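Local coordinates for probable ATP-dependent kinase TDA10 (Saccharomyces cerevisiae, PDB 1ODF), which probably acts as an ATP-dependent kinase of the GLYK family, transferring phosphate to a substrate that is not yet known, at residues D10-F15 / A269-G274; I34-P39 / L205-T210; G43-S48 / I157-F162; E201-G206 / L265-T270; R261-G266 / K285-E290. All coordinates share one frame; numbering follows the deposited sequence.

From the N terminus, helix 8-24 meets strand 269-275 in contact 1, closing a loop that takes in most of the chain. Within it lies contact 2, where strands 32-37 and 204-211 pair in parallel; inside that again, contact 3 sets the start of helix 44-59 against strand 155-160. Contact 4 begins on the strand where contact 2 ends and brings in the turn ahead of strand 269-275, so that contacts 1 and 4 finish on the same strand. Contact 5, between the turn after helix 249-262 and the C-terminal strand 281-287, crosses contact 1 along the chain. All five reach the same mixed, mainly parallel sheet.

Contact 1: D10-F15 / A269-G274; sequences DYTIEF and ATLTLG
Leu271 packs its CB over one face of the Phe15 ring, joining helix 8-24 to strand 269-275 of the central sheet in an alpha/beta layer packing of the P-loop kinase fold. This CB sits over the middle of the ring, 3.7 Å from the Phe15 centroid and only 8° off the ring normal, a CH-pi contact. The two side chains slide past each other in opposite directions, with Leu271 CD2 beside the helix, 3.7 Å from Phe15 CB. The same methyl lies 3.7 Å from the backbone O of Tyr11, an oxygen that already accepts the helical bond from Phe15 N. Phe15 CG stands anti to the backbone N (chi1 166°), and from there the ring extends toward the start of the strand, where CE2 meets Ala269 CB at 4.0 Å.

One helical turn earlier, Leu273 takes over from Leu271: its CD2 touches Tyr11 CB at 3.9 Å, while the phenol end of Tyr11 leads away from the strand. Helix and strand run nearly antiparallel, 169° between their directions with axes 9.8 Å apart; Ala269, Leu271 and Leu273, alternate residues of the strand, all point to the helix. Beyond this first shell, Phe15 also packs on Ile207 of the adjacent strand and meets the ring of Tyr19, while Leu271 and Leu273 both touch Thr284 of strand 281-287. The hydroxyl of Thr12 is turned back to hydrogen-bond Val8 O within the helix, and Thr12 OG1 lies 4.1 Å from Leu273 CD1.

Contact 2: I34-P39 / L205-T210; sequences IFFSGP and LGIVFT
Ile34-Ser37 and Leu205-Val208 pair as parallel strands, 10° between their directions, through four backbone hydrogen bonds: Phe35 N to Leu205 O, Ile207 N to Phe35 O, Ser37 N to Ile207 O and Phe209 N to Ser37 O. Of these, Ile207 N to Phe35 O is the shortest at 2.8 Å. On the face that carries Ile34, Phe36, Leu205 and Ile207, the main side-chain contact is between Phe36 and Ile207, which lie side by side and point the same way. Ile207 CG1 comes over one face of the Phe36 ring, displaced toward the rim, with CE2 3.6 Å away; CB of Ile207 follows at 3.7 Å from Phe36 CD2. Ile34 CG2 reaches the same CG1 more loosely, at 4.5 Å.

These are the central strands of a P-loop kinase sheet, and strand 32-37 runs straight into the predicted ATP-binding loop. Helix 8-24 covers the Ile207 face, with Phe15 against Ile207. On the other face Ser37 OG, anti to its backbone N (chi1 -169°), hydrogen-bonds Leu163 O, and Leu265 packs on Phe35 and Val208. Past the last pairing, Gly38 lies close against Phe209, whose CB is 3.8 Å from Gly38 CA; a CB on Gly38 would clash there. Pro39 then brings its CD to 3.3 Å from Phe209 O.

Contact 3: G43-S48 / I157-F162; sequences GKSFTS and ILEGWF. With SO4 (sulfate ion), chain B.
The start of the P-loop helix faces strand 155-160 here, and Lys44 and Glu159 meet between them. Their side chains cross at about a right angle, and the carboxylate touches the aliphatic part of the lysine: Glu159 OE2 is 3.0 Å from Lys44 CE. The ammonium lies beyond it, Lys44 NZ being 4.5 Å from Glu159 OE2, too far for a salt bridge though near enough for the opposite charges probably to attract. Bends at chi2 (109°) and chi4 carry the chain onward, and NZ arrives 3.5 Å from Trp161 CB and hydrogen-bonds Gly38 O.

Gly43, Lys44 and Ser45 belong to the Walker A motif and to the predicted ATP-binding site. A sulfate ion, probably from the crystallisation liquor, is held by backbone amides of this loop, consistent with the position of a nucleotide phosphate in P-loop proteins. Gly43 N, at the N-cap position, donates to sulfate O1 at 2.7 Å, and Ser45 N donates to O4 at 2.9 Å in a nearly straight bond (167°). Gly41 N also donates to the ion, and the partial positive charge of the helix start would add to the attraction. Gly43 has a positive phi of 95°, at which a CB would be jammed against the preceding carbonyl.

Deeper along the helix, Ser48 OG hydrogen-bonds Ser45 O at 2.7 Å and also Tyr67 OH. Ser48 OG also lies 3.6 Å from Glu159 CG. The other carboxylate oxygen, Glu159 OE1, has a weak hydrogen bond to Ser69 OG.

Contact 4: E201-G206 / L265-T270; sequences EIKSLG and LGSIAT
Gly206 and Thr270 pair in parallel with their CA atoms 4.4 Å apart, and Gly206 N donates to Ala269 O at 3.0 Å. Ahead of this pairing the chain from Leu265 to Ile268 turns across strand 204-211, and Ile268 N donates to Ser204 O at 2.9 Å, nearly straight at 167°.

Two serines bind each other's backbone. Ser204 N donates to Ser267 OG, and Ser267 N returns a bond to Ser204 OG, both at 3.1 Å. Each hydroxyl lies between its own N and carbonyl carbon (chi1 59° in Ser204, 77° in Ser267), which turns it to the partner's amide. Lys203 CD runs by at 3.4 Å from Ser267 OG.

The turn leads from helix 249-262 into strand 269-275; it ends the helical beta-alpha-beta crossover between the parallel neighbours 204-211 and 269-275. Gly206 and Gly266 come within 4.1 Å at their CA atoms; a CB on either would clash with the other's backbone. Thr270 OG1 accepts from Gly266 N, a bond that spans the turn, while Leu265 packs on Phe35 of strand 32-37. On the opposite face Leu205 CD2 fits against both Ile268 CB and Ala269 CB, each 3.9 Å away.

Contact 5: R261-G266 / K285-E290; sequences RSESLG and KTRCIE
Glu263 O takes a nearly straight hydrogen bond from Arg287 NH2, 3.0 Å long with 174° at the hydrogen. It ties the turn after helix 249-262 to the edge strand 281-287 of the central sheet, a surface contact remote from the predicted ATP site. The oxygen lies in the guanidinium plane, whereas NH2 stands well above the plane of the carbonyl, 58° out of it. Glu263 has left the helix with positive phi, and its side chain points to the strand.

There its carboxylate forms a salt bridge with Lys285: OE1 uses its syn lone pair toward NZ at 3.0 Å, and OE2 adds a weak bond to the same NZ. The two side chains cross at about a right angle. Lys285 stays extended until chi4 (-63°) bends NZ onto the carboxylate; the extended part of the side chain runs by, with Lys285 CD 3.3 Å from Glu263 OE2. Between the two polar ends, Glu263 CB packs on Arg287 CD at 3.5 Å.

In the sheet, the backbones of Thr270 and Thr272 in strand 269-275 hydrogen-bond those of Arg287 and Lys285. Ile289 covers one face of the guanidinium with its CG1, 3.6 Å above the plane and toward the rim, and sets its CD1 3.3 Å from Gly266 O.

Contact 1: D10-F15 / A269-G274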
# COMPACT_ATOMS: atom_id res chain seq x y z
N ASP A 10 -11.60 13.83 7.15
CA ASP A 10 -12.71 14.66 6.71
C ASP A 10 -12.78 14.70 5.19
O ASP A 10 -13.84 14.51 4.60
CB ASP A 10 -12.52 16.08 7.25
CG ASP A 10 -12.71 16.17 8.76
OD1 ASP A 10 -12.30 17.20 9.34
OD2 ASP A 10 -13.26 15.22 9.36
N TYR A 11 -11.64 14.94 4.55
CA TYR A 11 -11.59 15.00 3.11
C TYR A 11 -11.86 13.64 2.48
O TYR A 11 -12.59 13.54 1.49
CB TYR A 11 -10.23 15.51 2.64
CG TYR A 11 -10.03 16.99 2.85
CD1 TYR A 11 -9.15 17.47 3.82
CD2 TYR A 11 -10.74 17.91 2.08
CE1 TYR A 11 -8.98 18.83 4.02
CE2 TYR A 11 -10.57 19.28 2.27
CZ TYR A 11 -9.69 19.73 3.24
OH TYR A 11 -9.52 21.08 3.42
N THR A 12 -11.29 12.60 3.07
CA THR A 12 -11.46 11.26 2.55
C THR A 12 -12.93 10.79 2.58
O THR A 12 -13.42 10.25 1.59
CB THR A 12 -10.57 10.26 3.30
OG1 THR A 12 -9.20 10.66 3.18
CG2 THR A 12 -10.74 8.86 2.73
N ILE A 13 -13.61 11.02 3.70
CA ILE A 13 -15.01 10.64 3.87
C ILE A 13 -15.87 11.44 2.90
O ILE A 13 -16.80 10.92 2.30
CB ILE A 13 -15.50 10.90 5.32
CG1 ILE A 13 -14.83 9.92 6.28
CG2 ILE A 13 -17.02 10.79 5.39
CD1 ILE A 13 -15.26 10.10 7.73
N GLU A 14 -15.54 12.72 2.78
CA GLU A 14 -16.25 13.62 1.88
C GLU A 14 -16.18 13.04 0.46
O GLU A 14 -17.21 12.86 -0.20
CB GLU A 14 -15.56 14.99 1.95
CG GLU A 14 -15.97 16.01 0.91
CD GLU A 14 -15.23 17.33 1.10
OE1 GLU A 14 -15.41 17.95 2.17
OE2 GLU A 14 -14.47 17.73 0.18
N PHE A 15 -14.96 12.75 0.03
CA PHE A 15 -14.72 12.18 -1.29
C PHE A 15 -15.44 10.84 -1.50
O PHE A 15 -16.10 10.64 -2.52
CB PHE A 15 -13.20 12.02 -1.47
CG PHE A 15 -12.80 11.13 -2.63
CD1 PHE A 15 -12.31 9.85 -2.40
CD2 PHE A 15 -12.86 11.60 -3.95
CE1 PHE A 15 -11.88 9.04 -3.47
CE2 PHE A 15 -12.43 10.80 -5.02
CZ PHE A 15 -11.94 9.53 -4.78
N ALA A 269 -11.81 7.76 -10.02
CA ALA A 269 -11.47 9.07 -9.49
C ALA A 269 -10.37 8.91 -8.45
O ALA A 269 -10.18 7.82 -7.89
CB ALA A 269 -12.70 9.74 -8.87
N THR A 270 -9.63 9.99 -8.21
CA THR A 270 -8.55 9.97 -7.24
C THR A 270 -8.52 11.25 -6.42
O THR A 270 -8.67 12.36 -6.95
CB THR A 270 -7.17 9.80 -7.91
OG1 THR A 270 -7.11 8.54 -8.60
CG2 THR A 270 -6.06 9.83 -6.86
N LEU A 271 -8.34 11.08 -5.11
CA LEU A 271 -8.24 12.20 -4.19
C LEU A 271 -6.78 12.27 -3.76
O LEU A 271 -6.23 11.30 -3.25
CB LEU A 271 -9.12 11.98 -2.96
CG LEU A 271 -8.86 12.91 -1.76
CD1 LEU A 271 -9.24 14.33 -2.11
CD2 LEU A 271 -9.66 12.43 -0.55
N THR A 272 -6.14 13.42 -3.98
CA THR A 272 -4.75 13.59 -3.57
C THR A 272 -4.69 14.61 -2.44
O THR A 272 -5.25 15.70 -2.53
CB THR A 272 -3.83 14.07 -4.74
OG1 THR A 272 -3.83 13.09 -5.80
CG2 THR A 272 -2.40 14.26 -4.25
N LEU A 273 -4.00 14.23 -1.36
CA LEU A 273 -3.87 15.09 -0.20
C LEU A 273 -2.40 15.38 0.09
O LEU A 273 -1.59 14.45 0.20
CB LEU A 273 -4.47 14.42 1.04
CG LEU A 273 -5.94 13.98 1.05
CD1 LEU A 273 -6.25 13.38 2.41
CD2 LEU A 273 -6.85 15.16 0.79
N GLY A 274 -2.08 16.66 0.20
CA GLY A 274 -0.72 17.05 0.51
C GLY A 274 -0.65 17.37 1.99
O GLY A 274 -1.40 18.21 2.46

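Contact 2: I34-P39 / L205-T210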
# COMPACT_ATOMS: atom_id res chain seq x y z
N ILE A 34 -10.67 0.20 -3.49
CA ILE A 34 -10.31 1.48 -2.91
C ILE A 34 -8.87 1.35 -2.43
O ILE A 34 -8.56 0.61 -1.48
CB ILE A 34 -11.23 1.85 -1.74
CG1 ILE A 34 -12.68 1.97 -2.24
CG2 ILE A 34 -10.79 3.19 -1.14
CD1 ILE A 34 -13.66 2.36 -1.17
N PHE A 35 -7.98 2.06 -3.13
CA PHE A 35 -6.56 2.03 -2.83
C PHE A 35 -6.11 3.22 -2.01
O PHE A 35 -6.46 4.38 -2.31
CB PHE A 35 -5.75 2.03 -4.13
CG PHE A 35 -5.95 0.82 -4.99
CD1 PHE A 35 -6.24 0.95 -6.35
CD2 PHE A 35 -5.81 -0.47 -4.46
CE1 PHE A 35 -6.40 -0.17 -7.17
CE2 PHE A 35 -5.96 -1.60 -5.27
CZ PHE A 35 -6.26 -1.45 -6.63
N PHE A 36 -5.33 2.94 -0.96
CA PHE A 36 -4.76 3.99 -0.14
C PHE A 36 -3.26 3.88 -0.33
O PHE A 36 -2.69 2.80 -0.20
CB PHE A 36 -5.11 3.82 1.34
CG PHE A 36 -6.52 4.21 1.68
CD1 PHE A 36 -7.59 3.37 1.34
CD2 PHE A 36 -6.79 5.40 2.34
CE1 PHE A 36 -8.89 3.72 1.67
CE2 PHE A 36 -8.09 5.75 2.68
CZ PHE A 36 -9.15 4.92 2.34
N SER A 37 -2.64 5.02 -0.66
CA SER A 37 -1.20 5.08 -0.89
C SER A 37 -0.60 6.31 -0.21
O SER A 37 -1.13 7.42 -0.30
CB SER A 37 -0.92 5.15 -2.39
OG SER A 37 0.45 4.96 -2.68
N GLY A 38 0.52 6.10 0.47
CA GLY A 38 1.18 7.20 1.15
C GLY A 38 2.50 6.78 1.75
O GLY A 38 2.68 5.60 2.07
N PRO A 39 3.45 7.70 1.92
CA PRO A 39 4.73 7.31 2.50
C PRO A 39 4.57 6.72 3.89
O PRO A 39 3.58 6.97 4.57
CB PRO A 39 5.52 8.62 2.51
CG PRO A 39 4.96 9.36 1.33
CD PRO A 39 3.47 9.12 1.50
N LEU A 205 -11.26 3.68 -6.72
CA LEU A 205 -11.17 5.05 -6.25
C LEU A 205 -9.82 5.08 -5.54
O LEU A 205 -9.44 4.11 -4.87
CB LEU A 205 -12.30 5.37 -5.27
CG LEU A 205 -13.69 5.38 -5.89
CD1 LEU A 205 -14.72 5.63 -4.82
CD2 LEU A 205 -13.73 6.46 -6.97
N GLY A 206 -9.09 6.17 -5.69
CA GLY A 206 -7.79 6.25 -5.06
C GLY A 206 -7.64 7.38 -4.07
O GLY A 206 -8.17 8.46 -4.28
N ILE A 207 -6.91 7.10 -3.00
CA ILE A 207 -6.63 8.08 -1.96
C ILE A 207 -5.12 8.18 -1.90
O ILE A 207 -4.43 7.24 -1.50
CB ILE A 207 -7.12 7.63 -0.57
CG1 ILE A 207 -8.55 7.06 -0.65
CG2 ILE A 207 -7.00 8.81 0.42
CD1 ILE A 207 -9.60 8.07 -1.02
N VAL A 208 -4.59 9.33 -2.31
CA VAL A 208 -3.16 9.53 -2.33
C VAL A 208 -2.70 10.58 -1.34
O VAL A 208 -3.22 11.70 -1.30
CB VAL A 208 -2.68 9.93 -3.75
CG1 VAL A 208 -1.18 10.26 -3.73
CG2 VAL A 208 -2.96 8.79 -4.73
N PHE A 209 -1.71 10.20 -0.55
CA PHE A 209 -1.10 11.07 0.45
C PHE A 209 0.30 11.42 -0.02
O PHE A 209 1.11 10.52 -0.30
CB PHE A 209 -0.95 10.34 1.80
CG PHE A 209 -2.20 10.28 2.65
CD1 PHE A 209 -3.46 10.17 2.07
CD2 PHE A 209 -2.10 10.28 4.04
CE1 PHE A 209 -4.60 10.06 2.87
CE2 PHE A 209 -3.24 10.18 4.84
CZ PHE A 209 -4.49 10.07 4.25
N THR A 210 0.59 12.71 -0.14
CA THR A 210 1.93 13.12 -0.49
C THR A 210 2.33 14.19 0.54
O THR A 210 1.49 14.65 1.32
CB THR A 210 2.04 13.67 -1.93
OG1 THR A 210 3.41 13.69 -2.32
CG2 THR A 210 1.48 15.09 -2.02

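Contact 3: G43-S48 / I157-F162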
# COMPACT_ATOMS: atom_id res chain seq x y z
N GLY A 43 0.34 8.16 7.93
CA GLY A 43 -0.91 7.92 8.62
C GLY A 43 -1.98 7.28 7.74
O GLY A 43 -3.11 7.06 8.18
N LYS A 44 -1.61 6.97 6.50
CA LYS A 44 -2.52 6.36 5.53
C LYS A 44 -3.12 5.04 6.05
O LYS A 44 -4.27 4.71 5.75
CB LYS A 44 -1.80 6.13 4.19
CG LYS A 44 -0.47 5.39 4.29
CD LYS A 44 -0.56 3.97 3.73
CE LYS A 44 0.60 3.12 4.24
NZ LYS A 44 1.91 3.80 4.09
N SER A 45 -2.33 4.30 6.82
CA SER A 45 -2.81 3.04 7.37
C SER A 45 -3.99 3.25 8.31
O SER A 45 -5.02 2.58 8.19
CB SER A 45 -1.69 2.32 8.12
OG SER A 45 -0.66 1.98 7.23
N PHE A 46 -3.82 4.18 9.24
CA PHE A 46 -4.88 4.49 10.19
C PHE A 46 -6.11 5.01 9.43
O PHE A 46 -7.24 4.62 9.72
CB PHE A 46 -4.41 5.54 11.20
CG PHE A 46 -5.47 5.98 12.18
CD1 PHE A 46 -5.88 5.14 13.21
CD2 PHE A 46 -6.06 7.24 12.06
CE1 PHE A 46 -6.87 5.54 14.11
CE2 PHE A 46 -7.05 7.65 12.96
CZ PHE A 46 -7.45 6.80 13.99
N THR A 47 -5.89 5.88 8.44
CA THR A 47 -7.00 6.43 7.67
C THR A 47 -7.80 5.35 6.93
O THR A 47 -9.04 5.40 6.90
CB THR A 47 -6.50 7.48 6.66
OG1 THR A 47 -5.77 8.50 7.35
CG2 THR A 47 -7.68 8.13 5.94
N SER A 48 -7.10 4.39 6.34
CA SER A 48 -7.76 3.30 5.61
C SER A 48 -8.61 2.47 6.56
O SER A 48 -9.73 2.06 6.22
CB SER A 48 -6.73 2.41 4.89
OG SER A 48 -5.90 1.71 5.81
N ILE A 157 -10.84 -2.78 0.09
CA ILE A 157 -9.88 -1.76 0.49
C ILE A 157 -8.49 -2.36 0.61
O ILE A 157 -8.28 -3.29 1.38
CB ILE A 157 -10.29 -1.14 1.85
CG1 ILE A 157 -11.71 -0.57 1.74
CG2 ILE A 157 -9.30 -0.07 2.27
CD1 ILE A 157 -12.23 0.02 3.03
N LEU A 158 -7.55 -1.83 -0.17
CA LEU A 158 -6.17 -2.29 -0.12
C LEU A 158 -5.29 -1.06 0.14
O LEU A 158 -5.55 0.02 -0.42
CB LEU A 158 -5.76 -2.97 -1.43
CG LEU A 158 -4.34 -3.55 -1.48
CD1 LEU A 158 -4.21 -4.70 -0.47
CD2 LEU A 158 -4.02 -4.02 -2.88
N GLU A 159 -4.27 -1.21 0.98
CA GLU A 159 -3.39 -0.09 1.30
C GLU A 159 -1.93 -0.49 1.41
O GLU A 159 -1.60 -1.58 1.88
CB GLU A 159 -3.84 0.57 2.61
CG GLU A 159 -3.57 -0.26 3.86
CD GLU A 159 -2.15 -0.09 4.40
OE1 GLU A 159 -1.74 -0.94 5.22
OE2 GLU A 159 -1.46 0.89 4.04
N GLY A 160 -1.06 0.42 0.97
CA GLY A 160 0.38 0.21 1.01
C GLY A 160 1.10 1.52 0.74
O GLY A 160 0.51 2.47 0.21
N TRP A 161 2.38 1.57 1.08
CA TRP A 161 3.18 2.78 0.89
C TRP A 161 3.64 2.96 -0.56
O TRP A 161 4.06 4.06 -0.93
CB TRP A 161 4.41 2.78 1.82
CG TRP A 161 5.37 1.67 1.52
CD1 TRP A 161 5.33 0.40 2.01
CD2 TRP A 161 6.44 1.70 0.57
NE1 TRP A 161 6.31 -0.37 1.42
CE2 TRP A 161 7.00 0.41 0.53
CE3 TRP A 161 6.98 2.70 -0.25
CZ2 TRP A 161 8.07 0.08 -0.31
CZ3 TRP A 161 8.03 2.38 -1.08
CH2 TRP A 161 8.56 1.08 -1.11
N PHE A 162 3.55 1.91 -1.37
CA PHE A 162 3.97 1.99 -2.78
C PHE A 162 2.87 1.66 -3.80
O PHE A 162 3.16 1.46 -4.99
CB PHE A 162 5.18 1.09 -3.01
CG PHE A 162 4.88 -0.38 -2.87
CD1 PHE A 162 4.54 -1.15 -3.99
CD2 PHE A 162 4.94 -1.00 -1.63
CE1 PHE A 162 4.26 -2.52 -3.88
CE2 PHE A 162 4.66 -2.38 -1.49
CZ PHE A 162 4.32 -3.14 -2.62
S SO4 B . 1.50 4.74 8.28
O1 SO4 B . 1.75 6.05 8.90
O2 SO4 B . 2.76 4.21 7.73
O3 SO4 B . 0.99 3.81 9.29
O4 SO4 B . 0.49 4.89 7.20

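Contact 4: E201-G206 / L265-T270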
# COMPACT_ATOMS: atom_id res chain seq x y z
N GLU A 201 -9.43 -4.69 -15.63
CA GLU A 201 -10.64 -5.22 -15.02
C GLU A 201 -10.90 -4.61 -13.64
O GLU A 201 -11.99 -4.73 -13.08
CB GLU A 201 -10.55 -6.74 -14.94
CG GLU A 201 -11.74 -7.39 -14.28
CD GLU A 201 -11.78 -8.89 -14.53
OE1 GLU A 201 -10.73 -9.54 -14.39
OE2 GLU A 201 -12.88 -9.41 -14.85
N ILE A 202 -9.90 -3.93 -13.08
CA ILE A 202 -10.07 -3.34 -11.76
C ILE A 202 -10.61 -1.91 -11.77
O ILE A 202 -9.99 -1.00 -12.32
CB ILE A 202 -8.76 -3.42 -10.97
CG1 ILE A 202 -8.56 -4.87 -10.49
CG2 ILE A 202 -8.77 -2.45 -9.78
CD1 ILE A 202 -7.30 -5.09 -9.70
N LYS A 203 -11.77 -1.72 -11.16
CA LYS A 203 -12.41 -0.41 -11.07
C LYS A 203 -12.18 0.09 -9.65
O LYS A 203 -12.48 -0.62 -8.68
CB LYS A 203 -13.89 -0.50 -11.41
CG LYS A 203 -14.10 -0.72 -12.90
CD LYS A 203 -13.42 0.40 -13.68
CE LYS A 203 -13.23 0.06 -15.14
NZ LYS A 203 -12.50 1.14 -15.86
N SER A 204 -11.69 1.33 -9.54
CA SER A 204 -11.32 1.84 -8.24
C SER A 204 -11.32 3.35 -8.01
O SER A 204 -11.33 4.16 -8.94
CB SER A 204 -9.91 1.36 -7.94
OG SER A 204 -9.05 1.85 -8.97
N LEU A 205 -11.26 3.68 -6.72
CA LEU A 205 -11.17 5.05 -6.25
C LEU A 205 -9.82 5.08 -5.54
O LEU A 205 -9.44 4.11 -4.87
CB LEU A 205 -12.30 5.37 -5.27
CG LEU A 205 -13.69 5.38 -5.89
CD1 LEU A 205 -14.72 5.63 -4.82
CD2 LEU A 205 -13.73 6.46 -6.97
N GLY A 206 -9.09 6.17 -5.69
CA GLY A 206 -7.79 6.25 -5.06
C GLY A 206 -7.64 7.38 -4.07
O GLY A 206 -8.17 8.46 -4.28
N LEU A 265 -4.19 6.69 -9.46
CA LEU A 265 -4.15 5.47 -8.66
C LEU A 265 -5.54 4.84 -8.83
O LEU A 265 -5.68 3.63 -8.95
CB LEU A 265 -3.88 5.79 -7.19
CG LEU A 265 -4.06 4.62 -6.21
CD1 LEU A 265 -3.11 3.49 -6.57
CD2 LEU A 265 -3.83 5.10 -4.79
N GLY A 266 -6.56 5.70 -8.84
CA GLY A 266 -7.93 5.23 -9.01
C GLY A 266 -8.34 5.31 -10.47
O GLY A 266 -8.06 6.31 -11.14
N SER A 267 -9.00 4.27 -10.97
CA SER A 267 -9.44 4.27 -12.36
C SER A 267 -10.67 5.17 -12.57
O SER A 267 -10.86 5.72 -13.65
CB SER A 267 -9.77 2.85 -12.82
OG SER A 267 -11.02 2.41 -12.32
N ILE A 268 -11.49 5.34 -11.54
CA ILE A 268 -12.67 6.19 -11.66
C ILE A 268 -12.38 7.62 -11.21
O ILE A 268 -12.68 8.57 -11.93
CB ILE A 268 -13.83 5.65 -10.83
CG1 ILE A 268 -14.17 4.23 -11.29
CG2 ILE A 268 -15.01 6.59 -10.95
CD1 ILE A 268 -15.16 3.52 -10.40
N ALA A 269 -11.81 7.76 -10.02
CA ALA A 269 -11.47 9.07 -9.49
C ALA A 269 -10.37 8.91 -8.45
O ALA A 269 -10.18 7.82 -7.89
CB ALA A 269 -12.70 9.74 -8.87
N THR A 270 -9.63 9.99 -8.21
CA THR A 270 -8.55 9.97 -7.24
C THR A 270 -8.52 11.25 -6.42
O THR A 270 -8.67 12.36 -6.95
CB THR A 270 -7.17 9.80 -7.91
OG1 THR A 270 -7.11 8.54 -8.60
CG2 THR A 270 -6.06 9.83 -6.86

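Contact 5: R261-G266 / K285-E290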
# COMPACT_ATOMS: atom_id res chain seq x y z
N ARG A 261 1.74 12.91 -9.43
CA ARG A 261 1.37 13.91 -10.43
C ARG A 261 0.34 13.39 -11.43
O ARG A 261 -0.52 14.13 -11.88
CB ARG A 261 2.63 14.39 -11.17
CG ARG A 261 2.51 15.78 -11.81
CD ARG A 261 3.85 16.24 -12.41
NE ARG A 261 4.90 16.41 -11.39
CZ ARG A 261 4.98 17.44 -10.56
NH1 ARG A 261 4.08 18.42 -10.61
NH2 ARG A 261 5.95 17.49 -9.65
N SER A 262 0.44 12.10 -11.75
CA SER A 262 -0.47 11.47 -12.70
C SER A 262 -1.92 11.42 -12.21
O SER A 262 -2.85 11.38 -13.02
CB SER A 262 -0.01 10.04 -12.99
OG SER A 262 -0.44 9.16 -11.96
N GLU A 263 -2.11 11.41 -10.90
CA GLU A 263 -3.46 11.38 -10.32
C GLU A 263 -4.30 10.25 -10.93
O GLU A 263 -5.43 10.47 -11.39
CB GLU A 263 -4.17 12.71 -10.57
CG GLU A 263 -3.59 13.89 -9.82
CD GLU A 263 -4.37 15.16 -10.09
OE1 GLU A 263 -4.17 15.78 -11.15
OE2 GLU A 263 -5.21 15.53 -9.24
N SER A 264 -3.76 9.04 -10.93
CA SER A 264 -4.52 7.96 -11.51
C SER A 264 -4.44 6.64 -10.77
O SER A 264 -4.58 5.58 -11.37
CB SER A 264 -4.11 7.76 -12.97
OG SER A 264 -2.78 7.32 -13.07
N LEU A 265 -4.19 6.69 -9.46
CA LEU A 265 -4.15 5.47 -8.66
C LEU A 265 -5.54 4.84 -8.83
O LEU A 265 -5.68 3.63 -8.95
CB LEU A 265 -3.88 5.79 -7.19
CG LEU A 265 -4.06 4.62 -6.21
CD1 LEU A 265 -3.11 3.49 -6.57
CD2 LEU A 265 -3.83 5.10 -4.79
N GLY A 266 -6.56 5.70 -8.84
CA GLY A 266 -7.93 5.23 -9.01
C GLY A 266 -8.34 5.31 -10.47
O GLY A 266 -8.06 6.31 -11.14
N LYS A 285 -6.79 17.88 -3.97
CA LYS A 285 -7.18 17.84 -5.37
C LYS A 285 -7.90 16.53 -5.71
O LYS A 285 -7.46 15.43 -5.34
CB LYS A 285 -5.95 18.01 -6.27
CG LYS A 285 -6.26 18.34 -7.72
CD LYS A 285 -5.00 18.70 -8.49
CE LYS A 285 -5.31 19.16 -9.92
NZ LYS A 285 -5.95 18.10 -10.76
N THR A 286 -9.02 16.65 -6.41
CA THR A 286 -9.80 15.50 -6.82
C THR A 286 -9.87 15.44 -8.34
O THR A 286 -10.40 16.33 -8.98
CB THR A 286 -11.23 15.58 -6.28
OG1 THR A 286 -11.20 15.41 -4.86
CG2 THR A 286 -12.10 14.49 -6.89
N ARG A 287 -9.30 14.37 -8.89
CA ARG A 287 -9.31 14.19 -10.33
C ARG A 287 -10.28 13.07 -10.68
O ARG A 287 -10.15 11.95 -10.18
CB ARG A 287 -7.92 13.83 -10.84
CG ARG A 287 -7.84 13.78 -12.37
CD ARG A 287 -6.85 12.75 -12.86
NE ARG A 287 -6.89 12.62 -14.32
CZ ARG A 287 -6.38 11.59 -15.00
NH1 ARG A 287 -6.48 11.57 -16.33
NH2 ARG A 287 -5.79 10.59 -14.37
N CYS A 288 -11.26 13.37 -11.52
CA CYS A 288 -12.21 12.36 -11.95
C CYS A 288 -11.97 12.07 -13.43
O CYS A 288 -12.50 12.76 -14.30
CB CYS A 288 -13.64 12.84 -11.74
SG CYS A 288 -14.84 11.58 -12.19
N ILE A 289 -11.16 11.04 -13.69
CA ILE A 289 -10.78 10.64 -15.04
C ILE A 289 -11.78 10.88 -16.17
O ILE A 289 -12.77 10.15 -16.33
CB ILE A 289 -10.31 9.17 -15.05
CG1 ILE A 289 -9.08 9.03 -14.15
CG2 ILE A 289 -9.98 8.73 -16.48
CD1 ILE A 289 -8.44 7.66 -14.17
N GLU A 290 -11.50 11.91 -16.95
CA GLU A 290 -12.32 12.32 -18.09
C GLU A 290 -12.05 11.45 -19.32
O GLU A 290 -10.95 11.44 -19.88
CB GLU A 290 -12.03 13.80 -18.41
CG GLU A 290 -10.86 14.41 -17.61
CD GLU A 290 -9.49 13.82 -17.97
OE1 GLU A 290 -9.30 12.60 -17.85
OE2 GLU A 290 -8.60 14.61 -18.36